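Local coordinates for protein E3 homolog (Yaba-like disease virus, PDB 1SFU) that binds left-handed Z-DNA through this N-terminal Zalpha domain and, as a whole protein, probably blocks host antiviral responses to double-stranded RNA, at residues 18-23 with 33-38; 52-55 with 59-62. All coordinates share one frame; numbering follows the deposited sequence.

Both contacts belong to one winged helix-turn-helix domain and are partly buried, each having a buried side and a more open one. Contact 1 sets helix 11-22 against helix 32-38. Contact 2 joins residues 52-55 of helix 43-55 to strand 59-62, where the wing begins. They share neither helix nor strand, yet they meet: V21 CG2 of contact 1 lies 3.6 Å from L53 CD2 of contact 2. Contact 1 is the lighter, burying 129 Å² against 240 Å², and passes from an apolar touch inside to a carboxylate oxygen set beside the aliphatic part of an arginine outside. Contact 2 combines apolar packing inside with an amide reaching to the strand backbone.

Contact 1: 18-23 with 33-38; sequences KKEVLS and ISLSNR
E20 on helix 11-22 meets L35 and R38 on helix 32-38, joining two of the three helices in the winged helix-turn-helix fold of this Zalpha domain; helix 32-38 is the first helix of the helix-turn-helix itself. The apolar part is a touch between E20 CB and L35 CD2, 3.9 Å apart. L35 does not start out aimed at the other helix: its CG stands beside its own backbone N (chi1 -73°), and with CD1 anti to CA (chi2 175°) the other branch, CD2, is the one that reaches E20. The same leucine packs on I46 and L50 of helix 43-55, so the inner side of this pairing is closed by the third helix.

The polar part is looser and lies farther out. E20 bends at chi2 (-63°), turning its carboxylate to the aliphatic shaft of R38, which runs extended from CG to NE. The guanidinium then leads away from the carboxylate, their planes 54° apart, so the charged atoms do not meet and any attraction is probably modest. E20 OE1 comes to 4.1 Å from R38 CD, whereas R38 NE stays 4.8 Å from that oxygen.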
loop_
_atom_site.group_PDB
_atom_site.type_symbol
_atom_site.label_atom_id
_atom_site.label_comp_id
_atom_site.label_asym_id
_atom_site.label_seq_id
_atom_site.Cartn_x
_atom_site.Cartn_y
_atom_site.Cartn_z
ATOM N N LYS C 18 -1.849 -16.523 -14.558
ATOM C CA LYS C 18 -0.715 -17.322 -15.008
ATOM C C LYS C 18 -0.902 -17.727 -16.467
ATOM O O LYS C 18 0.022 -17.630 -17.281
ATOM C CB LYS C 18 -0.552 -18.562 -14.125
ATOM C CG LYS C 18 0.639 -19.443 -14.504
ATOM C CD LYS C 18 0.870 -20.521 -13.451
ATOM C CE LYS C 18 1.961 -21.497 -13.870
ATOM N NZ LYS C 18 2.177 -22.546 -12.821
ATOM N N LYS C 19 -2.111 -18.164 -16.803
ATOM C CA LYS C 19 -2.407 -18.573 -18.167
ATOM C C LYS C 19 -2.169 -17.404 -19.120
ATOM O O LYS C 19 -1.608 -17.581 -20.194
ATOM C CB LYS C 19 -3.856 -19.052 -18.265
ATOM C CG LYS C 19 -4.131 -19.958 -19.448
ATOM C CD LYS C 19 -5.498 -20.629 -19.327
ATOM C CE LYS C 19 -5.661 -21.734 -20.362
ATOM N NZ LYS C 19 -4.618 -22.792 -20.191
ATOM N N GLU C 20 -2.575 -16.204 -18.714
ATOM C CA GLU C 20 -2.398 -15.023 -19.554
ATOM C C GLU C 20 -0.934 -14.672 -19.796
ATOM O O GLU C 20 -0.533 -14.417 -20.931
ATOM C CB GLU C 20 -3.098 -13.809 -18.936
ATOM C CG GLU C 20 -4.612 -13.868 -18.965
ATOM C CD GLU C 20 -5.168 -13.885 -20.375
ATOM O OE1 GLU C 20 -4.983 -12.887 -21.109
ATOM O OE2 GLU C 20 -5.787 -14.903 -20.747
ATOM N N VAL C 21 -0.136 -14.642 -18.732
ATOM C CA VAL C 21 1.269 -14.292 -18.884
ATOM C C VAL C 21 2.025 -15.333 -19.703
ATOM O O VAL C 21 2.901 -14.991 -20.494
ATOM C CB VAL C 21 1.959 -14.110 -17.509
ATOM C CG1 VAL C 21 1.286 -12.982 -16.739
ATOM C CG2 VAL C 21 1.914 -15.403 -16.724
ATOM N N LEU C 22 1.682 -16.604 -19.522
ATOM C CA LEU C 22 2.347 -17.664 -20.269
ATOM C C LEU C 22 2.041 -17.590 -21.761
ATOM O O LEU C 22 2.784 -18.130 -22.574
ATOM C CB LEU C 22 1.952 -19.036 -19.717
ATOM C CG LEU C 22 2.596 -19.367 -18.370
ATOM C CD1 LEU C 22 2.106 -20.718 -17.862
ATOM C CD2 LEU C 22 4.111 -19.372 -18.533
ATOM N N SER C 23 0.959 -16.907 -22.123
ATOM C CA SER C 23 0.596 -16.783 -23.529
ATOM C C SER C 23 1.388 -15.671 -24.210
ATOM O O SER C 23 1.343 -15.527 -25.427
ATOM C CB SER C 23 -0.907 -16.509 -23.678
ATOM O OG SER C 23 -1.243 -15.207 -23.234
ATOM N N ILE C 33 -3.098 -3.121 -15.203
ATOM C CA ILE C 33 -4.276 -2.450 -15.737
ATOM C C ILE C 33 -4.810 -3.177 -16.971
ATOM O O ILE C 33 -6.020 -3.358 -17.116
ATOM C CB ILE C 33 -3.975 -0.977 -16.097
ATOM C CG1 ILE C 33 -5.200 -0.349 -16.755
ATOM C CG2 ILE C 33 -2.782 -0.896 -17.024
ATOM C CD1 ILE C 33 -6.450 -0.403 -15.886
ATOM N N SER C 34 -3.913 -3.596 -17.858
ATOM C CA SER C 34 -4.338 -4.311 -19.055
ATOM C C SER C 34 -4.977 -5.643 -18.677
ATOM O O SER C 34 -6.063 -5.984 -19.158
ATOM C CB SER C 34 -3.150 -4.564 -19.979
ATOM O OG SER C 34 -3.562 -5.307 -21.111
ATOM N N LEU C 35 -4.305 -6.393 -17.810
ATOM C CA LEU C 35 -4.817 -7.681 -17.370
ATOM C C LEU C 35 -6.161 -7.520 -16.678
ATOM O O LEU C 35 -7.093 -8.285 -16.926
ATOM C CB LEU C 35 -3.821 -8.353 -16.425
ATOM C CG LEU C 35 -2.563 -8.905 -17.094
ATOM C CD1 LEU C 35 -1.606 -9.430 -16.029
ATOM C CD2 LEU C 35 -2.949 -10.022 -18.057
ATOM N N SER C 36 -6.257 -6.527 -15.802
ATOM C CA SER C 36 -7.502 -6.268 -15.090
ATOM C C SER C 36 -8.616 -6.012 -16.095
ATOM O O SER C 36 -9.759 -6.421 -15.897
ATOM C CB SER C 36 -7.358 -5.038 -14.193
ATOM O OG SER C 36 -8.631 -4.566 -13.787
ATOM N N ASN C 37 -8.261 -5.331 -17.177
ATOM C CA ASN C 37 -9.206 -4.987 -18.225
ATOM C C ASN C 37 -9.722 -6.210 -18.988
ATOM O O ASN C 37 -10.907 -6.284 -19.320
ATOM C CB ASN C 37 -8.545 -3.994 -19.182
ATOM C CG ASN C 37 -9.495 -3.467 -20.231
ATOM O OD1 ASN C 37 -10.681 -3.282 -19.978
ATOM N ND2 ASN C 37 -8.971 -3.198 -21.413
ATOM N N ARG C 38 -8.840 -7.170 -19.253
ATOM C CA ARG C 38 -9.225 -8.374 -19.985
ATOM C C ARG C 38 -10.003 -9.357 -19.125
ATOM O O ARG C 38 -11.116 -9.752 -19.468
ATOM C CB ARG C 38 -7.992 -9.086 -20.547
ATOM C CG ARG C 38 -7.156 -8.264 -21.513
ATOM C CD ARG C 38 -6.133 -9.154 -22.215
ATOM N NE ARG C 38 -4.993 -8.404 -22.746
ATOM C CZ ARG C 38 -5.080 -7.424 -23.642
ATOM N NH1 ARG C 38 -6.262 -7.055 -24.122
ATOM N NH2 ARG C 38 -3.980 -6.810 -24.059
#

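Contact 2: 52-55 with 59-62; sequences KLQK and VKMV
The amide of Q54, probably turned over in the model, lies against strand 59-62 at K60 and M61. M61 N is off the end built as NE2, tilted out of the amide plane; M61 CB is on the same side of that plane, beyond the outer edge and 3.4 Å from the atom built as NE2. K60 CD comes up near the amide plane, at the edge of that same end. Q54 gets there by staying extended: CG is anti to the backbone N (chi1 178°) and chi2 is close to straight, so the chain reaches from the helix across to the strand. The side chain of W69, on neighbouring strand 68-71, touches Q54, V59 and M61.

Nearer the root of Q54, V59 supplies the apolar part. Its CG1 is tucked against the helix backbone, 3.5 Å from Q54 N, and also rests on L53, with L53 CB 3.9 Å away. The valine and leucine side chains cross at about a right angle, and L53 carries on inward to F14 and K18 of helix 11-22. The carbonyl of V59 faces the root of the glutamine: Q54 CA makes a CA-H...O contact to V59 O at 3.5 Å, with 150° at the hydrogen, and Q54 CG is about as near.

Helix 43-55 is the recognition helix of the winged helix-turn-helix, and strands 59-62 and 68-71 form the wing, so this contact ties the C-terminal part of one to the base of the other, about 6 Å from the bound nucleic acid at the nearest atom. The atom built as NE2 is 2.8 Å from M61 N; turned back, the amide would set its oxygen beside that backbone N-H, where a hydrogen bond may form.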
loop_
_atom_site.group_PDB
_atom_site.type_symbol
_atom_site.label_atom_id
_atom_site.label_comp_id
_atom_site.label_asym_id
_atom_site.label_seq_id
_atom_site.Cartn_x
_atom_site.Cartn_y
_atom_site.Cartn_z
ATOM N N LYS C 52 2.712 -12.787 -6.491
ATOM C CA LYS C 52 2.840 -14.159 -5.992
ATOM C C LYS C 52 3.469 -14.995 -7.110
ATOM O O LYS C 52 4.325 -15.848 -6.874
ATOM C CB LYS C 52 1.467 -14.735 -5.630
ATOM C CG LYS C 52 0.805 -14.123 -4.398
ATOM C CD LYS C 52 -0.656 -14.584 -4.283
ATOM C CE LYS C 52 -1.366 -14.012 -3.062
ATOM N NZ LYS C 52 -0.874 -14.616 -1.791
ATOM N N LEU C 53 3.046 -14.726 -8.337
ATOM C CA LEU C 53 3.553 -15.438 -9.493
ATOM C C LEU C 53 5.038 -15.133 -9.709
ATOM O O LEU C 53 5.796 -15.993 -10.166
ATOM C CB LEU C 53 2.743 -15.047 -10.725
ATOM C CG LEU C 53 2.898 -15.885 -11.990
ATOM C CD1 LEU C 53 2.483 -17.336 -11.725
ATOM C CD2 LEU C 53 2.028 -15.273 -13.082
ATOM N N GLN C 54 5.464 -13.915 -9.377
ATOM C CA GLN C 54 6.873 -13.571 -9.548
ATOM C C GLN C 54 7.699 -14.382 -8.559
ATOM O O GLN C 54 8.830 -14.765 -8.851
ATOM C CB GLN C 54 7.121 -12.073 -9.329
ATOM C CG GLN C 54 8.589 -11.693 -9.465
ATOM C CD GLN C 54 8.829 -10.200 -9.434
ATOM O OE1 GLN C 54 8.375 -9.502 -8.523
ATOM N NE2 GLN C 54 9.562 -9.698 -10.426
ATOM N N LYS C 55 7.126 -14.645 -7.388
ATOM C CA LYS C 55 7.821 -15.429 -6.377
ATOM C C LYS C 55 8.062 -16.840 -6.896
ATOM O O LYS C 55 9.013 -17.507 -6.483
ATOM C CB LYS C 55 7.009 -15.470 -5.084
ATOM C CG LYS C 55 6.958 -14.122 -4.377
ATOM C CD LYS C 55 6.237 -14.200 -3.040
ATOM C CE LYS C 55 6.350 -12.874 -2.296
ATOM N NZ LYS C 55 5.659 -12.900 -0.974
ATOM N N VAL C 59 6.821 -15.104 -13.812
ATOM C CA VAL C 59 6.793 -13.766 -14.388
ATOM C C VAL C 59 7.877 -12.896 -13.753
ATOM O O VAL C 59 8.336 -13.171 -12.647
ATOM C CB VAL C 59 5.409 -13.104 -14.157
ATOM C CG1 VAL C 59 5.224 -12.802 -12.669
ATOM C CG2 VAL C 59 5.278 -11.837 -14.992
ATOM N N LYS C 60 8.287 -11.852 -14.462
ATOM C CA LYS C 60 9.313 -10.938 -13.979
ATOM C C LYS C 60 8.788 -9.511 -14.101
ATOM O O LYS C 60 8.309 -9.106 -15.165
ATOM C CB LYS C 60 10.600 -11.113 -14.800
ATOM C CG LYS C 60 11.620 -9.976 -14.664
ATOM C CD LYS C 60 12.187 -9.880 -13.262
ATOM C CE LYS C 60 13.037 -8.619 -13.090
ATOM N NZ LYS C 60 13.606 -8.515 -11.713
ATOM N N MET C 61 8.875 -8.758 -13.010
ATOM C CA MET C 61 8.389 -7.376 -12.982
ATOM C C MET C 61 9.517 -6.376 -13.189
ATOM O O MET C 61 10.617 -6.567 -12.677
ATOM C CB MET C 61 7.700 -7.093 -11.636
ATOM C CG MET C 61 7.090 -5.704 -11.483
ATOM S SD MET C 61 8.264 -4.383 -11.048
ATOM C CE MET C 61 8.260 -4.542 -9.283
ATOM N N VAL C 62 9.233 -5.317 -13.939
ATOM C CA VAL C 62 10.202 -4.257 -14.201
ATOM C C VAL C 62 9.591 -2.966 -13.668
ATOM O O VAL C 62 8.595 -2.480 -14.203
ATOM C CB VAL C 62 10.484 -4.109 -15.713
ATOM C CG1 VAL C 62 11.217 -2.803 -15.987
ATOM C CG2 VAL C 62 11.319 -5.288 -16.196
#